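Local coordinates for redox-sensing transcriptional repressor Rex (PDB 2DT5), which probably represses transcription as a homodimeric DNA-binding protein that responds to changes in the cellular NADH/NAD(+) redox state, at residues L83-M88 / L145-R150; L169-V174 / V187-G192. The protein carries 1 engineered substitution. All coordinates share one frame; numbering follows the deposited sequence.

Both contacts lie at strand ends of one mixed sheet, in which strands 81-86, 143-146, 167-170 and 183-186 follow one another as parallel neighbours. Interaction 1 joins the ends of the first two and closes along the chain before interaction 2 opens, which joins the end of 167-170 to the loop between 183-186 and helix 192-201. Their centres are about 12 Å apart. Strands 143-146 and 167-170 connect them, through probable hydrogen bonds Leu146 N to Leu169 O and Phe171 N to Leu146 O, and Thr147 packs on Phe171. Interaction 1 meets the adenine half and a ribose hydroxyl of one NAD, interaction 2 its nicotinamide amide, so it is held across the C-terminal ends of neighbouring strands.

Interaction 1: residues L83-M88 / L145-R150; sequences LCIVGM and LLTVPR. With NAD (nicotinamide-adenine-dinucleotide), chain L.
Cys84, Val86 and Gly87 are joined to Leu145 and Thr147 by four hydrogen bonds, three of them between backbones. The short segments run only 8° apart in direction, as adjacent parallel strands should. Leu145 N donates to Cys84 O at 2.8 Å, Val86 N to Leu145 O at 2.9 Å, and Thr147 N to Val86 O at 3.0 Å. The fourth bond uses a side chain: Thr147 OG1 donates to Gly87 O at 2.7 Å. With chi1 at 48°, OG1 lies between its own backbone N and carbonyl carbon, and from there it meets Gly87 O well off the carbonyl axis, at a C=O...donor angle of 134°. A valine in place of Thr147 would probably leave Gly87 O without its hydroxyl partner and the turn after strand 81-86 less firmly tied to residues 145-150.

Apolar side chains meet on both faces of the sheet. On the face carrying Ile85 and Leu145, which helix 90-96 covers in part, Ile85 CG1 lies 4.2 Å from Leu145 CB. On the other face, lined by Val86 and Leu146 and met by helix 150-163, Val86 CG1 touches Leu146 CD1 at 3.9 Å.

Gly87 has a positive phi, and a CB on it would run into Thr147 O and Val148 CG1. The CA of Gly87 also lies beside N3A of the NAD adenine. Val148 CG1 approaches C4A of the same ring system to 3.5 Å, and Val148 O accepts from the ribose hydroxyl O3D of NAD at 2.7 Å. Strand ends that place a glycine-rich turn, begun here by the first glycine of a GxGxxG sequence, against a dinucleotide are the hallmark of the NAD-binding Rossmann fold.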
ATOM      1  N   LEU B  83      -7.700  14.606 -11.407  1.00 33.97           N
ATOM      2  CA  LEU B  83      -8.367  13.565 -10.629  1.00 31.80           C
ATOM      3  C   LEU B  83      -9.703  14.029 -10.060  1.00 36.12           C
ATOM      4  O   LEU B  83     -10.026  15.217 -10.059  1.00 32.48           O
ATOM      5  CB  LEU B  83      -7.527  13.082  -9.412  1.00 35.29           C
ATOM      6  CG  LEU B  83      -6.008  12.895  -9.463  1.00 38.50           C
ATOM      7  CD1 LEU B  83      -5.543  12.229  -8.177  1.00 32.42           C
ATOM      8  CD2 LEU B  83      -5.592  12.085 -10.670  1.00 39.38           C
ATOM      9  N   CYS B  84     -10.479  13.101  -9.577  1.00 31.75           N
ATOM     10  CA  CYS B  84     -11.730  13.413  -8.926  1.00 32.55           C
ATOM     11  C   CYS B  84     -11.932  12.371  -7.852  1.00 30.15           C
ATOM     12  O   CYS B  84     -11.336  11.291  -7.876  1.00 31.97           O
ATOM     13  CB  CYS B  84     -12.892  13.406  -9.917  1.00 28.89           C
ATOM     14  SG  CYS B  84     -13.349  11.751 -10.530  1.00 35.65           S
ATOM     15  N   ILE B  85     -12.793  12.689  -6.901  1.00 32.12           N
ATOM     16  CA  ILE B  85     -13.108  11.752  -5.849  1.00 27.20           C
ATOM     17  C   ILE B  85     -14.597  11.494  -6.006  1.00 33.77           C
ATOM     18  O   ILE B  85     -15.389  12.444  -6.141  1.00 32.39           O
ATOM     19  CB  ILE B  85     -12.833  12.355  -4.457  1.00 25.20           C
ATOM     20  CG1 ILE B  85     -11.325  12.623  -4.282  1.00 34.53           C
ATOM     21  CG2 ILE B  85     -13.333  11.401  -3.397  1.00 23.74           C
ATOM     22  CD1 ILE B  85     -10.956  13.452  -3.038  1.00 26.85           C
ATOM     23  N   VAL B  86     -14.979  10.223  -6.029  1.00 30.83           N
ATOM     24  CA  VAL B  86     -16.382   9.867  -6.130  1.00 27.82           C
ATOM     25  C   VAL B  86     -16.750   9.186  -4.817  1.00 31.04           C
ATOM     26  O   VAL B  86     -16.298   8.086  -4.532  1.00 25.07           O
ATOM     27  CB  VAL B  86     -16.637   8.914  -7.319  1.00 33.92           C
ATOM     28  CG1 VAL B  86     -18.078   8.355  -7.255  1.00 23.17           C
ATOM     29  CG2 VAL B  86     -16.422   9.677  -8.639  1.00 31.39           C
ATOM     30  N   GLY B  87     -17.572   9.853  -4.016  1.00 28.29           N
ATOM     31  CA  GLY B  87     -17.946   9.305  -2.728  1.00 26.90           C
ATOM     32  C   GLY B  87     -17.251  10.174  -1.693  1.00 29.46           C
ATOM     33  O   GLY B  87     -16.189   9.828  -1.181  1.00 27.44           O
ATOM     34  N   MET B  88     -17.847  11.327  -1.416  1.00 27.83           N
ATOM     35  CA  MET B  88     -17.297  12.272  -0.466  1.00 28.07           C
ATOM     36  C   MET B  88     -17.765  12.052   0.967  1.00 28.24           C
ATOM     37  O   MET B  88     -18.293  12.957   1.607  1.00 25.91           O
ATOM     38  CB  MET B  88     -17.616  13.691  -0.907  1.00 22.34           C
ATOM     39  CG  MET B  88     -16.906  14.094  -2.206  1.00 24.92           C
ATOM     40  SD  MET B  88     -15.141  14.159  -1.965  1.00 30.13           S
ATOM     41  CE  MET B  88     -14.982  15.603  -0.968  1.00 20.70           C
ATOM     42  N   LEU B 145     -10.842   8.540  -7.892  1.00 25.67           N
ATOM     43  CA  LEU B 145     -10.596   7.864  -6.611  1.00 26.23           C
ATOM     44  C   LEU B 145     -11.988   7.414  -6.139  1.00 27.53           C
ATOM     45  O   LEU B 145     -12.846   8.243  -5.795  1.00 25.41           O
ATOM     46  CB  LEU B 145      -9.948   8.832  -5.595  1.00 26.16           C
ATOM     47  CG  LEU B 145      -8.414   8.982  -5.670  1.00 31.90           C
ATOM     48  CD1 LEU B 145      -7.992   9.323  -7.079  1.00 30.81           C
ATOM     49  CD2 LEU B 145      -7.933  10.069  -4.695  1.00 27.08           C
ATOM     50  N   LEU B 146     -12.215   6.105  -6.157  1.00 24.42           N
ATOM     51  CA  LEU B 146     -13.503   5.555  -5.788  1.00 26.32           C
ATOM     52  C   LEU B 146     -13.581   5.214  -4.315  1.00 26.59           C
ATOM     53  O   LEU B 146     -13.006   4.236  -3.872  1.00 25.56           O
ATOM     54  CB  LEU B 146     -13.811   4.302  -6.614  1.00 27.30           C
ATOM     55  CG  LEU B 146     -15.274   3.825  -6.540  1.00 28.54           C
ATOM     56  CD1 LEU B 146     -16.222   4.995  -6.861  1.00 22.46           C
ATOM     57  CD2 LEU B 146     -15.492   2.677  -7.518  1.00 31.14           C
ATOM     58  N   THR B 147     -14.334   6.017  -3.574  1.00 28.19           N
ATOM     59  CA  THR B 147     -14.491   5.829  -2.143  1.00 28.82           C
ATOM     60  C   THR B 147     -15.973   5.770  -1.732  1.00 33.63           C
ATOM     61  O   THR B 147     -16.402   6.483  -0.825  1.00 33.03           O
ATOM     62  CB  THR B 147     -13.772   6.976  -1.387  1.00 24.96           C
ATOM     63  OG1 THR B 147     -14.154   8.230  -1.968  1.00 22.45           O
ATOM     64  CG2 THR B 147     -12.244   6.836  -1.537  1.00 22.33           C
ATOM     65  N   VAL B 148     -16.757   4.947  -2.431  1.00 32.55           N
ATOM     66  CA  VAL B 148     -18.166   4.764  -2.086  1.00 28.77           C
ATOM     67  C   VAL B 148     -18.241   3.414  -1.380  1.00 32.91           C
ATOM     68  O   VAL B 148     -17.311   2.610  -1.479  1.00 28.00           O
ATOM     69  CB  VAL B 148     -19.088   4.724  -3.353  1.00 31.73           C
ATOM     70  CG1 VAL B 148     -18.937   6.005  -4.151  1.00 30.23           C
ATOM     71  CG2 VAL B 148     -18.753   3.518  -4.222  1.00 23.25           C
ATOM     72  N   PRO B 149     -19.332   3.148  -0.639  1.00 29.37           N
ATOM     73  CA  PRO B 149     -19.439   1.852   0.045  1.00 32.72           C
ATOM     74  C   PRO B 149     -19.345   0.708  -0.980  1.00 31.11           C
ATOM     75  O   PRO B 149     -19.609   0.911  -2.168  1.00 34.38           O
ATOM     76  CB  PRO B 149     -20.825   1.911   0.693  1.00 36.83           C
ATOM     77  CG  PRO B 149     -21.044   3.363   0.917  1.00 33.44           C
ATOM     78  CD  PRO B 149     -20.508   3.986  -0.359  1.00 35.45           C
ATOM     79  N   ARG B 150     -18.970  -0.478  -0.515  1.00 31.23           N
ATOM     80  CA  ARG B 150     -18.842  -1.657  -1.374  1.00 42.41           C
ATOM     81  C   ARG B 150     -20.059  -1.887  -2.266  1.00 43.51           C
ATOM     82  O   ARG B 150     -19.950  -2.062  -3.491  1.00 36.69           O
ATOM     83  CB  ARG B 150     -18.629  -2.906  -0.513  1.00 47.05           C
ATOM     84  CG  ARG B 150     -18.602  -4.195  -1.310  1.00 61.35           C
ATOM     85  CD  ARG B 150     -18.072  -5.354  -0.490  1.00 71.16           C
ATOM     86  NE  ARG B 150     -17.649  -6.455  -1.356  1.00 85.75           N
ATOM     87  CZ  ARG B 150     -16.907  -7.487  -0.956  1.00 91.71           C
ATOM     88  NH1 ARG B 150     -16.499  -7.572   0.305  1.00 95.27           N
ATOM     89  NH2 ARG B 150     -16.563  -8.433  -1.824  1.00 94.18           N
TER
HETATM   90  PA  NAD L 302     -19.013   6.643   4.141  1.00 32.75           P
HETATM   91  O1A NAD L 302     -18.567   7.599   5.200  1.00 31.61           O
HETATM   92  O2A NAD L 302     -20.277   5.863   4.334  1.00 36.83           O
HETATM   93  O5B NAD L 302     -19.070   7.487   2.831  1.00 26.24           O
HETATM   94  C5B NAD L 302     -19.481   6.935   1.555  1.00 29.88           C
HETATM   95  C4B NAD L 302     -19.958   8.102   0.728  1.00 29.10           C
HETATM   96  O4B NAD L 302     -20.329   7.498  -0.556  1.00 34.36           O
HETATM   97  C3B NAD L 302     -21.287   8.809   1.202  1.00 34.27           C
HETATM   98  O3B NAD L 302     -21.046  10.244   1.344  1.00 26.39           O
HETATM   99  C2B NAD L 302     -22.321   8.502   0.121  1.00 33.57           C
HETATM  100  O2B NAD L 302     -23.319   9.428  -0.087  1.00 34.61           O
HETATM  101  C1B NAD L 302     -21.385   8.277  -1.063  1.00 35.22           C
HETATM  102  N9A NAD L 302     -21.961   7.488  -2.119  1.00 35.39           N
HETATM  103  C8A NAD L 302     -22.737   6.320  -2.144  1.00 30.48           C
HETATM  104  N7A NAD L 302     -23.045   5.930  -3.368  1.00 31.22           N
HETATM  105  C5A NAD L 302     -22.496   6.817  -4.223  1.00 35.11           C
HETATM  106  C6A NAD L 302     -22.481   6.926  -5.689  1.00 44.14           C
HETATM  107  N6A NAD L 302     -23.086   6.059  -6.470  1.00 44.72           N
HETATM  108  N1A NAD L 302     -21.774   8.024  -6.188  1.00 40.14           N
HETATM  109  C2A NAD L 302     -21.134   8.951  -5.444  1.00 38.09           C
HETATM  110  N3A NAD L 302     -21.122   8.888  -4.044  1.00 36.20           N
HETATM  111  C4A NAD L 302     -21.818   7.809  -3.476  1.00 32.86           C
HETATM  112  O3  NAD L 302     -17.846   5.578   3.872  1.00 31.69           O
HETATM  113  PN  NAD L 302     -16.239   5.600   4.239  1.00 29.21           P
HETATM  114  O1N NAD L 302     -16.054   5.130   5.625  1.00 29.94           O
HETATM  115  O2N NAD L 302     -15.749   6.955   3.850  1.00 27.42           O
HETATM  116  O5D NAD L 302     -15.712   4.435   3.250  1.00 30.93           O
HETATM  117  C5D NAD L 302     -15.762   4.620   1.804  1.00 25.21           C
HETATM  118  C4D NAD L 302     -15.220   3.412   1.137  1.00 29.45           C
HETATM  119  O4D NAD L 302     -13.784   3.228   1.555  1.00 28.36           O
HETATM  120  C3D NAD L 302     -15.921   2.050   1.552  1.00 27.44           C
HETATM  121  O3D NAD L 302     -16.030   1.179   0.406  1.00 34.58           O
HETATM  122  C2D NAD L 302     -14.943   1.480   2.563  1.00 24.07           C
HETATM  123  O2D NAD L 302     -15.094   0.123   2.813  1.00 30.78           O
HETATM  124  C1D NAD L 302     -13.576   1.866   1.892  1.00 29.64           C
HETATM  125  N1N NAD L 302     -12.446   1.639   2.830  1.00 31.73           N
HETATM  126  C2N NAD L 302     -11.220   1.269   2.209  1.00 32.70           C
HETATM  127  C3N NAD L 302     -10.048   1.360   2.819  1.00 28.93           C
HETATM  128  C7N NAD L 302      -8.804   0.907   2.116  1.00 32.65           C
HETATM  129  O7N NAD L 302      -7.764   0.770   2.796  1.00 29.94           O
HETATM  130  N7N NAD L 302      -8.867   0.620   0.803  1.00 27.50           N
HETATM  131  C4N NAD L 302      -9.939   1.900   4.242  1.00 31.92           C
HETATM  132  C5N NAD L 302     -11.038   2.925   4.454  1.00 33.45           C
HETATM  133  C6N NAD L 302     -12.319   2.540   3.991  1.00 29.77           C

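Interaction 2: residues L169-V174 / V187-G192; sequences LNFAPV and VDFLAG. With NAD (nicotinamide-adenine-dinucleotide), chain L.
An aromatic and aliphatic cluster at the nicotinamide end of the Rossmann fold joins Phe171, just past strand 167-170, to Val187 and Phe189 in the loop before helix 192-201. One backbone bond, Val187 N to Asn170 O at 2.8 Å, carries the pairing of strands 167-170 and 183-186 onward. Val187 has its CG1 anti to the backbone N (chi1 -180°), and its two methyls part company. CG2 sits over the face of the Phe171 ring, 3.7 Å from the centroid and 13° off the normal, a CH-pi contact, and it also meets Leu169 CG at 3.6 Å. CG1 lies over a face of the Phe189 ring, offset toward its rim. The two rings form an offset edge-to-face pair, the edge of Phe171 toward the face of Phe189, with centroids 5.7 Å apart and planes at 62°. Val187 and Phe189 of the second subunit pack against Phe189 and Leu169 respectively, so the cluster reaches the dimer interface. Beside it the two segments converge on the carboxamide of NAD, whose N7N donates to Phe171 O and to Val187 O, each at 3.0 Å.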
ATOM      1  N   LEU B 169      -8.688   4.455  -9.119  1.00 28.34           N
ATOM      2  CA  LEU B 169      -7.972   4.039  -7.933  1.00 31.43           C
ATOM      3  C   LEU B 169      -9.114   3.640  -7.002  1.00 31.84           C
ATOM      4  O   LEU B 169      -9.784   4.486  -6.405  1.00 24.19           O
ATOM      5  CB  LEU B 169      -7.124   5.148  -7.325  1.00 30.41           C
ATOM      6  CG  LEU B 169      -6.144   4.768  -6.214  1.00 31.94           C
ATOM      7  CD1 LEU B 169      -5.090   3.819  -6.764  1.00 27.68           C
ATOM      8  CD2 LEU B 169      -5.494   6.012  -5.606  1.00 26.69           C
ATOM      9  N   ASN B 170      -9.340   2.336  -6.891  1.00 27.11           N
ATOM     10  CA  ASN B 170     -10.456   1.763  -6.149  1.00 30.26           C
ATOM     11  C   ASN B 170     -10.172   1.471  -4.690  1.00 28.91           C
ATOM     12  O   ASN B 170      -9.355   0.604  -4.378  1.00 29.51           O
ATOM     13  CB  ASN B 170     -10.882   0.462  -6.832  1.00 22.37           C
ATOM     14  CG  ASN B 170     -11.977  -0.250  -6.079  1.00 31.78           C
ATOM     15  OD1 ASN B 170     -11.970  -1.482  -5.949  1.00 32.15           O
ATOM     16  ND2 ASN B 170     -12.932   0.519  -5.578  1.00 25.01           N
ATOM     17  N   PHE B 171     -10.820   2.195  -3.781  1.00 31.00           N
ATOM     18  CA  PHE B 171     -10.625   1.933  -2.355  1.00 30.72           C
ATOM     19  C   PHE B 171     -11.669   0.959  -1.808  1.00 29.44           C
ATOM     20  O   PHE B 171     -11.456   0.345  -0.759  1.00 28.60           O
ATOM     21  CB  PHE B 171     -10.681   3.225  -1.539  1.00 26.01           C
ATOM     22  CG  PHE B 171      -9.553   4.185  -1.832  1.00 27.61           C
ATOM     23  CD1 PHE B 171      -9.537   4.921  -3.014  1.00 23.67           C
ATOM     24  CD2 PHE B 171      -8.500   4.326  -0.932  1.00 27.61           C
ATOM     25  CE1 PHE B 171      -8.486   5.793  -3.306  1.00 27.44           C
ATOM     26  CE2 PHE B 171      -7.431   5.196  -1.205  1.00 27.22           C
ATOM     27  CZ  PHE B 171      -7.424   5.929  -2.391  1.00 30.50           C
ATOM     28  N   ALA B 172     -12.795   0.830  -2.503  1.00 28.42           N
ATOM     29  CA  ALA B 172     -13.858  -0.081  -2.051  1.00 27.44           C
ATOM     30  C   ALA B 172     -13.361  -1.525  -2.030  1.00 29.50           C
ATOM     31  O   ALA B 172     -12.688  -1.974  -2.960  1.00 32.72           O
ATOM     32  CB  ALA B 172     -15.076   0.044  -2.963  1.00 28.48           C
ATOM     33  N   PRO B 173     -13.671  -2.271  -0.962  1.00 30.05           N
ATOM     34  CA  PRO B 173     -13.233  -3.667  -0.850  1.00 34.22           C
ATOM     35  C   PRO B 173     -14.018  -4.583  -1.772  1.00 35.80           C
ATOM     36  O   PRO B 173     -14.776  -5.422  -1.301  1.00 31.91           O
ATOM     37  CB  PRO B 173     -13.490  -3.993   0.624  1.00 33.40           C
ATOM     38  CG  PRO B 173     -14.754  -3.206   0.894  1.00 32.45           C
ATOM     39  CD  PRO B 173     -14.472  -1.872   0.209  1.00 30.31           C
ATOM     40  N   VAL B 174     -13.837  -4.413  -3.079  1.00 35.11           N
ATOM     41  CA  VAL B 174     -14.536  -5.229  -4.058  1.00 39.77           C
ATOM     42  C   VAL B 174     -13.811  -5.158  -5.405  1.00 45.12           C
ATOM     43  O   VAL B 174     -13.147  -4.164  -5.714  1.00 44.86           O
ATOM     44  CB  VAL B 174     -15.980  -4.738  -4.245  1.00 41.53           C
ATOM     45  CG1 VAL B 174     -15.978  -3.373  -4.935  1.00 36.73           C
ATOM     46  CG2 VAL B 174     -16.774  -5.760  -5.061  1.00 46.40           C
ATOM     47  N   VAL B 187      -6.768  -0.254  -3.677  1.00 31.22           N
ATOM     48  CA  VAL B 187      -5.953   0.150  -2.542  1.00 26.22           C
ATOM     49  C   VAL B 187      -6.281  -0.733  -1.355  1.00 27.81           C
ATOM     50  O   VAL B 187      -7.422  -1.153  -1.178  1.00 26.23           O
ATOM     51  CB  VAL B 187      -6.246   1.620  -2.117  1.00 31.79           C
ATOM     52  CG1 VAL B 187      -5.359   2.002  -0.916  1.00 33.65           C
ATOM     53  CG2 VAL B 187      -6.038   2.569  -3.306  1.00 28.79           C
ATOM     54  N   ASP B 188      -5.273  -1.032  -0.551  1.00 29.98           N
ATOM     55  CA  ASP B 188      -5.502  -1.806   0.664  1.00 34.75           C
ATOM     56  C   ASP B 188      -4.632  -1.157   1.719  1.00 32.23           C
ATOM     57  O   ASP B 188      -3.450  -1.434   1.802  1.00 29.88           O
ATOM     58  CB  ASP B 188      -5.116  -3.273   0.469  1.00 42.09           C
ATOM     59  CG  ASP B 188      -5.150  -4.053   1.762  1.00 40.96           C
ATOM     60  OD1 ASP B 188      -5.984  -3.732   2.637  1.00 46.51           O
ATOM     61  OD2 ASP B 188      -4.342  -4.994   1.899  1.00 54.92           O
ATOM     62  N   PHE B 189      -5.225  -0.250   2.488  1.00 30.81           N
ATOM     63  CA  PHE B 189      -4.520   0.486   3.529  1.00 34.89           C
ATOM     64  C   PHE B 189      -4.071  -0.396   4.673  1.00 37.10           C
ATOM     65  O   PHE B 189      -3.296   0.035   5.512  1.00 35.98           O
ATOM     66  CB  PHE B 189      -5.417   1.609   4.078  1.00 32.98           C
ATOM     67  CG  PHE B 189      -5.363   2.876   3.277  1.00 31.26           C
ATOM     68  CD1 PHE B 189      -6.398   3.788   3.333  1.00 30.68           C
ATOM     69  CD2 PHE B 189      -4.260   3.165   2.481  1.00 32.83           C
ATOM     70  CE1 PHE B 189      -6.344   4.980   2.607  1.00 36.78           C
ATOM     71  CE2 PHE B 189      -4.194   4.348   1.756  1.00 34.01           C
ATOM     72  CZ  PHE B 189      -5.239   5.259   1.818  1.00 31.93           C
ATOM     73  N   LEU B 190      -4.562  -1.628   4.716  1.00 37.26           N
ATOM     74  CA  LEU B 190      -4.181  -2.533   5.793  1.00 37.90           C
ATOM     75  C   LEU B 190      -3.087  -3.531   5.406  1.00 37.19           C
ATOM     76  O   LEU B 190      -2.688  -4.367   6.207  1.00 32.55           O
ATOM     77  CB  LEU B 190      -5.419  -3.269   6.328  1.00 34.32           C
ATOM     78  CG  LEU B 190      -6.442  -2.358   7.033  1.00 34.54           C
ATOM     79  CD1 LEU B 190      -7.420  -3.198   7.840  1.00 43.19           C
ATOM     80  CD2 LEU B 190      -5.733  -1.420   7.954  1.00 38.11           C
ATOM     81  N   ALA B 191      -2.593  -3.430   4.181  1.00 34.69           N
ATOM     82  CA  ALA B 191      -1.542  -4.335   3.717  1.00 36.01           C
ATOM     83  C   ALA B 191      -0.324  -4.288   4.635  1.00 33.77           C
ATOM     84  O   ALA B 191       0.364  -5.284   4.841  1.00 37.38           O
ATOM     85  CB  ALA B 191      -1.132  -3.954   2.298  1.00 39.70           C
ATOM     86  N   GLY B 192      -0.072  -3.116   5.200  1.00 35.24           N
ATOM     87  CA  GLY B 192       1.079  -2.933   6.062  1.00 26.58           C
ATOM     88  C   GLY B 192       1.070  -3.693   7.369  1.00 27.51           C
ATOM     89  O   GLY B 192       2.135  -3.940   7.933  1.00 29.98           O
TER
HETATM   90  PA  NAD L 302     -19.013   6.643   4.141  1.00 32.75           P
HETATM   91  O1A NAD L 302     -18.567   7.599   5.200  1.00 31.61           O
HETATM   92  O2A NAD L 302     -20.277   5.863   4.334  1.00 36.83           O
HETATM   93  O5B NAD L 302     -19.070   7.487   2.831  1.00 26.24           O
HETATM   94  C5B NAD L 302     -19.481   6.935   1.555  1.00 29.88           C
HETATM   95  C4B NAD L 302     -19.958   8.102   0.728  1.00 29.10           C
HETATM   96  O4B NAD L 302     -20.329   7.498  -0.556  1.00 34.36           O
HETATM   97  C3B NAD L 302     -21.287   8.809   1.202  1.00 34.27           C
HETATM   98  O3B NAD L 302     -21.046  10.244   1.344  1.00 26.39           O
HETATM   99  C2B NAD L 302     -22.321   8.502   0.121  1.00 33.57           C
HETATM  100  O2B NAD L 302     -23.319   9.428  -0.087  1.00 34.61           O
HETATM  101  C1B NAD L 302     -21.385   8.277  -1.063  1.00 35.22           C
HETATM  102  N9A NAD L 302     -21.961   7.488  -2.119  1.00 35.39           N
HETATM  103  C8A NAD L 302     -22.737   6.320  -2.144  1.00 30.48           C
HETATM  104  N7A NAD L 302     -23.045   5.930  -3.368  1.00 31.22           N
HETATM  105  C5A NAD L 302     -22.496   6.817  -4.223  1.00 35.11           C
HETATM  106  C6A NAD L 302     -22.481   6.926  -5.689  1.00 44.14           C
HETATM  107  N6A NAD L 302     -23.086   6.059  -6.470  1.00 44.72           N
HETATM  108  N1A NAD L 302     -21.774   8.024  -6.188  1.00 40.14           N
HETATM  109  C2A NAD L 302     -21.134   8.951  -5.444  1.00 38.09           C
HETATM  110  N3A NAD L 302     -21.122   8.888  -4.044  1.00 36.20           N
HETATM  111  C4A NAD L 302     -21.818   7.809  -3.476  1.00 32.86           C
HETATM  112  O3  NAD L 302     -17.846   5.578   3.872  1.00 31.69           O
HETATM  113  PN  NAD L 302     -16.239   5.600   4.239  1.00 29.21           P
HETATM  114  O1N NAD L 302     -16.054   5.130   5.625  1.00 29.94           O
HETATM  115  O2N NAD L 302     -15.749   6.955   3.850  1.00 27.42           O
HETATM  116  O5D NAD L 302     -15.712   4.435   3.250  1.00 30.93           O
HETATM  117  C5D NAD L 302     -15.762   4.620   1.804  1.00 25.21           C
HETATM  118  C4D NAD L 302     -15.220   3.412   1.137  1.00 29.45           C
HETATM  119  O4D NAD L 302     -13.784   3.228   1.555  1.00 28.36           O
HETATM  120  C3D NAD L 302     -15.921   2.050   1.552  1.00 27.44           C
HETATM  121  O3D NAD L 302     -16.030   1.179   0.406  1.00 34.58           O
HETATM  122  C2D NAD L 302     -14.943   1.480   2.563  1.00 24.07           C
HETATM  123  O2D NAD L 302     -15.094   0.123   2.813  1.00 30.78           O
HETATM  124  C1D NAD L 302     -13.576   1.866   1.892  1.00 29.64           C
HETATM  125  N1N NAD L 302     -12.446   1.639   2.830  1.00 31.73           N
HETATM  126  C2N NAD L 302     -11.220   1.269   2.209  1.00 32.70           C
HETATM  127  C3N NAD L 302     -10.048   1.360   2.819  1.00 28.93           C
HETATM  128  C7N NAD L 302      -8.804   0.907   2.116  1.00 32.65           C
HETATM  129  O7N NAD L 302      -7.764   0.770   2.796  1.00 29.94           O
HETATM  130  N7N NAD L 302      -8.867   0.620   0.803  1.00 27.50           N
HETATM  131  C4N NAD L 302      -9.939   1.900   4.242  1.00 31.92           C
HETATM  132  C5N NAD L 302     -11.038   2.925   4.454  1.00 33.45           C
HETATM  133  C6N NAD L 302     -12.319   2.540   3.991  1.00 29.77           C
HETATM  134  O   HOH W   1      -9.668  -1.790  -2.912  1.00 25.86           O
HETATM  135  O   HOH W   2     -10.253  -2.558  -0.068  1.00 38.87           O